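Side-chain contact in foldase protein PrsA (Streptococcus pneumoniae, PDB 5TVL), which probably assists the folding of secreted proteins outside the cell membrane and belongs to a family of peptidyl-prolyl cis-trans isomerases: residues D54-E59 with A84-S89. Numbering follows the deposited sequence.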
loop_
_atom_site.group_PDB
_atom_site.type_symbol
_atom_site.label_atom_id
_atom_site.label_comp_id
_atom_site.label_asym_id
_atom_site.label_seq_id
_atom_site.Cartn_x
_atom_site.Cartn_y
_atom_site.Cartn_z
ATOM N N ASP A 54 -12.158 19.555 -12.908
ATOM C CA ASP A 54 -13.325 19.238 -13.744
ATOM C C ASP A 54 -13.237 17.843 -14.376
ATOM O O ASP A 54 -14.270 17.216 -14.605
ATOM C CB ASP A 54 -13.519 20.290 -14.855
ATOM C CG ASP A 54 -13.914 21.673 -14.319
ATOM O OD1 ASP A 54 -14.589 21.768 -13.271
ATOM O OD2 ASP A 54 -13.551 22.679 -14.968
ATOM N N ASP A 55 -12.019 17.375 -14.673
ATOM C CA ASP A 55 -11.799 16.017 -15.208
ATOM C C ASP A 55 -12.104 14.940 -14.168
ATOM O O ASP A 55 -12.758 13.940 -14.471
ATOM C CB ASP A 55 -10.350 15.832 -15.701
ATOM C CG ASP A 55 -10.018 16.672 -16.936
ATOM O OD1 ASP A 55 -10.919 17.330 -17.505
ATOM O OD2 ASP A 55 -8.832 16.672 -17.337
ATOM N N THR A 56 -11.611 15.153 -12.950
ATOM C CA THR A 56 -11.804 14.218 -11.840
ATOM C C THR A 56 -13.280 14.056 -11.480
ATOM O O THR A 56 -13.762 12.935 -11.344
ATOM C CB THR A 56 -11.026 14.686 -10.593
ATOM O OG1 THR A 56 -9.655 14.910 -10.948
ATOM C CG2 THR A 56 -11.102 13.654 -9.461
ATOM N N ILE A 57 -13.987 15.174 -11.338
ATOM C CA ILE A 57 -15.407 15.154 -10.974
ATOM C C ILE A 57 -16.292 14.653 -12.126
ATOM O O ILE A 57 -17.364 14.090 -11.884
ATOM C CB ILE A 57 -15.881 16.536 -10.447
ATOM C CG1 ILE A 57 -17.127 16.389 -9.562
ATOM C CG2 ILE A 57 -16.123 17.524 -11.584
ATOM C CD1 ILE A 57 -17.339 17.559 -8.625
ATOM N N ALA A 58 -15.842 14.861 -13.366
ATOM C CA ALA A 58 -16.503 14.287 -14.542
ATOM C C ALA A 58 -16.298 12.774 -14.598
ATOM O O ALA A 58 -17.245 12.027 -14.848
ATOM C CB ALA A 58 -15.994 14.936 -15.822
ATOM N N GLU A 59 -15.059 12.336 -14.378
ATOM C CA GLU A 59 -14.729 10.907 -14.260
ATOM C C GLU A 59 -15.541 10.265 -13.132
ATOM O O GLU A 59 -16.108 9.183 -13.297
ATOM C CB GLU A 59 -13.217 10.725 -14.015
ATOM C CG GLU A 59 -12.727 9.297 -13.751
ATOM C CD GLU A 59 -13.006 8.325 -14.888
ATOM O OE1 GLU A 59 -13.117 8.762 -16.055
ATOM O OE2 GLU A 59 -13.103 7.109 -14.617
ATOM N N ALA A 84 -14.836 21.165 -4.398
ATOM C CA ALA A 84 -13.894 21.843 -3.497
ATOM C C ALA A 84 -12.979 20.869 -2.743
ATOM O O ALA A 84 -11.801 21.165 -2.530
ATOM C CB ALA A 84 -14.650 22.716 -2.510
ATOM N N GLN A 85 -13.528 19.726 -2.327
ATOM C CA GLN A 85 -12.753 18.667 -1.663
ATOM C C GLN A 85 -11.689 18.051 -2.575
ATOM O O GLN A 85 -10.562 17.819 -2.137
ATOM C CB GLN A 85 -13.683 17.563 -1.155
ATOM C CG GLN A 85 -13.014 16.519 -0.274
ATOM C CD GLN A 85 -14.017 15.576 0.363
ATOM O OE1 GLN A 85 -14.992 15.166 -0.276
ATOM N NE2 GLN A 85 -13.788 15.227 1.628
ATOM N N ILE A 86 -12.060 17.781 -3.828
ATOM C CA ILE A 86 -11.133 17.248 -4.836
ATOM C C ILE A 86 -9.979 18.230 -5.057
ATOM O O ILE A 86 -8.816 17.829 -5.089
ATOM C CB ILE A 86 -11.838 16.969 -6.187
ATOM C CG1 ILE A 86 -12.857 15.829 -6.038
ATOM C CG2 ILE A 86 -10.822 16.603 -7.271
ATOM C CD1 ILE A 86 -13.884 15.773 -7.153
ATOM N N ARG A 87 -10.321 19.506 -5.220
ATOM C CA ARG A 87 -9.339 20.591 -5.328
ATOM C C ARG A 87 -8.360 20.619 -4.143
ATOM O O ARG A 87 -7.151 20.723 -4.343
ATOM C CB ARG A 87 -10.061 21.939 -5.460
ATOM C CG ARG A 87 -9.142 23.131 -5.621
ATOM C CD ARG A 87 -9.894 24.368 -6.067
ATOM N NE ARG A 87 -8.973 25.487 -6.270
ATOM C CZ ARG A 87 -8.184 25.659 -7.334
ATOM N NH1 ARG A 87 -8.182 24.794 -8.351
ATOM N NH2 ARG A 87 -7.388 26.724 -7.385
ATOM N N THR A 88 -8.888 20.508 -2.923
ATOM C CA THR A 88 -8.061 20.480 -1.707
ATOM C C THR A 88 -7.089 19.290 -1.709
ATOM O O THR A 88 -5.903 19.452 -1.414
ATOM C CB THR A 88 -8.937 20.418 -0.437
ATOM O OG1 THR A 88 -9.906 21.477 -0.466
ATOM C CG2 THR A 88 -8.086 20.537 0.829
ATOM N N SER A 89 -7.607 18.107 -2.048
ATOM C CA SER A 89 -6.800 16.888 -2.193
ATOM C C SER A 89 -5.651 17.080 -3.183
ATOM O O SER A 89 -4.511 16.692 -2.907
ATOM C CB SER A 89 -7.678 15.711 -2.641
ATOM O OG SER A 89 -6.895 14.658 -3.181
#
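I86 reaches across from helix 79-102 and sets its two methyl-bearing branches against T56 and I57 of helix 50-64. All contact between the segments is apolar, and it buries 135 Å², summed over both sides. The CG2 branch of I86 meets the methyl of T56, CG2 to CG2 at 3.7 Å, the two side chains passing alongside each other in opposite senses. Its other branch ends beside I57: CD1 of I86 lies 3.9 Å from CB of I57 and 4.1 Å from CG1 of the same residue, the I57 side chain lying roughly perpendicular to that of I86. With chi1 at -66°, I86 CG2 is anti to the backbone N and points at the threonine, while an extended chi2 (162°) carries CD1 out to I57. Helices 50-64 and 79-102 are linked through the short helix 68-74 and belong to the mainly helical part of the chain, distinct from the four-stranded sheet of the PpiC-type (parvulin) isomerase domain. The nearest backbones are those of T56 and I86, CA to CA 7.7 Å. Further along the same interface I57 also touches L79 and K83, and I86 touches E60. Beside this apolar patch, T56 turns its methyl to I86 while OG1, beside the backbone N, bonds to E52 O within its own helix and to K90 NZ of helix 79-102. Where A84 and T88 pack on helix 25-44, at Q37 and I36, A84 O accepts from T88 N and, at 2.8 Å, from T88 OG1, the donors arriving from opposite faces of its carbonyl plane.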